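Local coordinates for protein Zn-dependent hydrolase of metallo-beta-lactamase superfamily TM0207 (Thermotoga maritima, PDB 1VJN) that is a putative zinc-dependent hydrolase of the metallo-beta-lactamase superfamily whose substrate is not established, at residues E28-P36 against V48-S56. Numbering follows the deposited sequence.
Sequences EGKTIVTDP and VTADVVTES
Two neighbouring parallel strands, 30-34 and 52-54, meet here in the N-terminal sheet of the metallo-beta-lactamase fold, with Ile32, Val33 and Thr34 level with Val52, Val53 and Thr54. Val33 bonds across with both its N and its O: N donates to Val52 O and O accepts from Thr54 N, before Asp35 N reaches Thr54 O at 2.8 Å. At the other end Thr31 O takes two donors, Asp51 N (3.0 Å) and Val52 N (3.2 Å), while Asp51 OD2 accepts Thr31 N through its anti lone pair at 2.8 Å. The Asp51 carboxylate also lies against CD of Lys30, whose chain crosses it at about a right angle. On one face Ile32 and Val52 run side by side toward the second sheet, where Phe111, Val86 and Ile88 cover them; on the other, Val33 CG2 touches both Val48 CG1 (3.7 Å) and Ala50 CB (3.8 Å). Past the strand ends the Asp35 carboxylate takes two bonds from Ser56, N to OD1 at 2.8 Å and OG to OD2 at 2.7 Å, both on the syn side but out of its plane. A chi1 of -70° sets this carboxylate beside its own backbone N. OD1 also accepts from a water that bridges to Thr54 OG1. Glu55 lays its carboxylate against CD of Pro36 and bonds through OE2 to His65. The paired grip of Ser56 fixes the rotation of the Asp35 carboxylate, the water adds a third hydrogen bond, and the Asp35-Ser56 bonds join the two segments just past the strands, where Asp35 touches His120.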
loop_
_atom_site.group_PDB
_atom_site.type_symbol
_atom_site.label_atom_id
_atom_site.label_comp_id
_atom_site.label_asym_id
_atom_site.label_seq_id
_atom_site.Cartn_x
_atom_site.Cartn_y
_atom_site.Cartn_z
ATOM N N GLU A 28 -13.016 6.872 8.507
ATOM C CA GLU A 28 -14.423 7.267 8.331
ATOM C C GLU A 28 -15.411 6.223 8.858
ATOM O O GLU A 28 -16.505 6.116 8.321
ATOM C CB GLU A 28 -14.750 7.521 6.846
ATOM C CG GLU A 28 -13.719 8.329 6.064
ATOM C CD GLU A 28 -13.797 9.813 6.350
ATOM O OE1 GLU A 28 -14.787 10.268 6.979
ATOM O OE2 GLU A 28 -12.853 10.522 5.944
ATOM N N GLY A 29 -15.046 5.463 9.892
ATOM C CA GLY A 29 -15.860 4.322 10.344
ATOM C C GLY A 29 -16.006 3.238 9.266
ATOM O O GLY A 29 -16.984 2.505 9.258
ATOM N N LYS A 30 -15.058 3.162 8.322
ATOM C CA LYS A 30 -15.080 2.142 7.287
ATOM C C LYS A 30 -13.746 1.429 7.279
ATOM O O LYS A 30 -12.782 1.947 7.790
ATOM C CB LYS A 30 -15.333 2.748 5.905
ATOM C CG LYS A 30 -16.684 3.472 5.770
ATOM C CD LYS A 30 -17.886 2.558 6.139
ATOM C CE LYS A 30 -19.238 3.314 6.150
ATOM N NZ LYS A 30 -20.048 3.002 7.374
ATOM N N THR A 31 -13.717 0.262 6.658
ATOM C CA THR A 31 -12.547 -0.567 6.573
ATOM C C THR A 31 -12.302 -0.982 5.167
ATOM O O THR A 31 -13.178 -1.493 4.484
ATOM C CB THR A 31 -12.754 -1.832 7.468
ATOM O OG1 THR A 31 -12.776 -1.439 8.833
ATOM C CG2 THR A 31 -11.580 -2.783 7.379
ATOM N N ILE A 32 -11.077 -0.757 4.719
ATOM C CA ILE A 32 -10.631 -1.200 3.397
ATOM C C ILE A 32 -9.566 -2.273 3.596
ATOM O O ILE A 32 -8.675 -2.103 4.433
ATOM C CB ILE A 32 -10.022 -0.025 2.652
ATOM C CG1 ILE A 32 -11.081 1.064 2.428
ATOM C CG2 ILE A 32 -9.476 -0.467 1.355
ATOM C CD1 ILE A 32 -10.531 2.444 2.359
ATOM N N VAL A 33 -9.680 -3.380 2.881
ATOM C CA VAL A 33 -8.646 -4.407 2.872
ATOM C C VAL A 33 -8.018 -4.502 1.468
ATOM O O VAL A 33 -8.715 -4.640 0.450
ATOM C CB VAL A 33 -9.164 -5.772 3.368
ATOM C CG1 VAL A 33 -7.998 -6.837 3.371
ATOM C CG2 VAL A 33 -9.751 -5.650 4.760
ATOM N N THR A 34 -6.707 -4.343 1.400
ATOM C CA THR A 34 -5.983 -4.498 0.146
ATOM C C THR A 34 -5.444 -5.890 0.014
ATOM O O THR A 34 -5.006 -6.448 0.986
ATOM C CB THR A 34 -4.796 -3.581 0.069
ATOM O OG1 THR A 34 -3.869 -3.908 1.116
ATOM C CG2 THR A 34 -5.252 -2.159 0.362
ATOM N N ASP A 35 -5.477 -6.428 -1.201
ATOM C CA ASP A 35 -4.748 -7.628 -1.573
ATOM C C ASP A 35 -4.735 -8.745 -0.512
ATOM O O ASP A 35 -3.648 -9.131 -0.038
ATOM C CB ASP A 35 -3.308 -7.251 -1.892
ATOM C CG ASP A 35 -3.151 -6.456 -3.197
ATOM O OD1 ASP A 35 -4.140 -6.050 -3.824
ATOM O OD2 ASP A 35 -2.031 -6.200 -3.686
ATOM N N PRO A 36 -5.899 -9.275 -0.122
ATOM C CA PRO A 36 -5.923 -10.348 0.870
ATOM C C PRO A 36 -5.393 -11.648 0.266
ATOM O O PRO A 36 -5.336 -11.766 -0.944
ATOM C CB PRO A 36 -7.411 -10.443 1.275
ATOM C CG PRO A 36 -8.178 -9.806 0.176
ATOM C CD PRO A 36 -7.250 -8.941 -0.605
ATOM N N VAL A 48 -10.938 -10.052 9.669
ATOM C CA VAL A 48 -11.398 -8.647 9.607
ATOM C C VAL A 48 -12.678 -8.445 8.769
ATOM O O VAL A 48 -12.873 -9.148 7.777
ATOM C CB VAL A 48 -10.214 -7.752 9.123
ATOM C CG1 VAL A 48 -10.663 -6.598 8.205
ATOM C CG2 VAL A 48 -9.417 -7.227 10.340
ATOM N N THR A 49 -13.521 -7.484 9.199
ATOM C CA THR A 49 -14.785 -7.111 8.539
ATOM C C THR A 49 -14.664 -5.870 7.614
ATOM O O THR A 49 -14.516 -4.737 8.070
ATOM C CB THR A 49 -15.890 -6.833 9.583
ATOM O OG1 THR A 49 -16.341 -8.057 10.174
ATOM C CG2 THR A 49 -17.158 -6.297 8.923
ATOM N N ALA A 50 -14.801 -6.072 6.311
ATOM C CA ALA A 50 -14.481 -5.036 5.378
ATOM C C ALA A 50 -15.716 -4.449 4.694
ATOM O O ALA A 50 -16.675 -5.154 4.438
ATOM C CB ALA A 50 -13.524 -5.612 4.350
ATOM N N ASP A 51 -15.622 -3.158 4.345
ATOM C CA ASP A 51 -16.533 -2.443 3.434
ATOM C C ASP A 51 -16.055 -2.483 1.975
ATOM O O ASP A 51 -16.842 -2.498 1.025
ATOM C CB ASP A 51 -16.604 -0.987 3.882
ATOM C CG ASP A 51 -17.076 -0.868 5.320
ATOM O OD1 ASP A 51 -18.241 -1.219 5.550
ATOM O OD2 ASP A 51 -16.356 -0.510 6.279
ATOM N N VAL A 52 -14.755 -2.415 1.830
ATOM C CA VAL A 52 -14.117 -2.487 0.537
ATOM C C VAL A 52 -12.947 -3.468 0.573
ATOM O O VAL A 52 -12.175 -3.558 1.563
ATOM C CB VAL A 52 -13.615 -1.102 0.061
ATOM C CG1 VAL A 52 -12.977 -1.192 -1.390
ATOM C CG2 VAL A 52 -14.726 -0.110 0.134
ATOM N N VAL A 53 -12.821 -4.207 -0.527
ATOM C CA VAL A 53 -11.622 -4.970 -0.791
ATOM C C VAL A 53 -11.061 -4.509 -2.122
ATOM O O VAL A 53 -11.775 -4.508 -3.136
ATOM C CB VAL A 53 -11.894 -6.496 -0.830
ATOM C CG1 VAL A 53 -10.666 -7.253 -1.282
ATOM C CG2 VAL A 53 -12.338 -7.008 0.516
ATOM N N THR A 54 -9.787 -4.118 -2.147
ATOM C CA THR A 54 -9.131 -3.883 -3.450
ATOM C C THR A 54 -8.095 -4.956 -3.841
ATOM O O THR A 54 -7.461 -5.557 -2.978
ATOM C CB THR A 54 -8.432 -2.551 -3.435
ATOM O OG1 THR A 54 -7.423 -2.565 -2.422
ATOM C CG2 THR A 54 -9.404 -1.366 -3.091
ATOM N N GLU A 55 -7.892 -5.142 -5.154
ATOM C CA GLU A 55 -6.958 -6.126 -5.676
ATOM C C GLU A 55 -6.112 -5.482 -6.739
ATOM O O GLU A 55 -6.623 -5.136 -7.787
ATOM C CB GLU A 55 -7.705 -7.300 -6.356
ATOM C CG GLU A 55 -8.737 -8.047 -5.516
ATOM C CD GLU A 55 -8.169 -9.063 -4.548
ATOM O OE1 GLU A 55 -6.909 -9.215 -4.418
ATOM O OE2 GLU A 55 -9.030 -9.726 -3.921
ATOM N N SER A 56 -4.824 -5.402 -6.499
ATOM C CA SER A 56 -3.865 -4.891 -7.439
ATOM C C SER A 56 -3.701 -5.717 -8.716
ATOM O O SER A 56 -3.332 -5.157 -9.757
ATOM C CB SER A 56 -2.525 -4.697 -6.730
ATOM O OG SER A 56 -1.983 -5.925 -6.376
HETATM O O HOH W 1 -4.860 -3.248 -3.532
#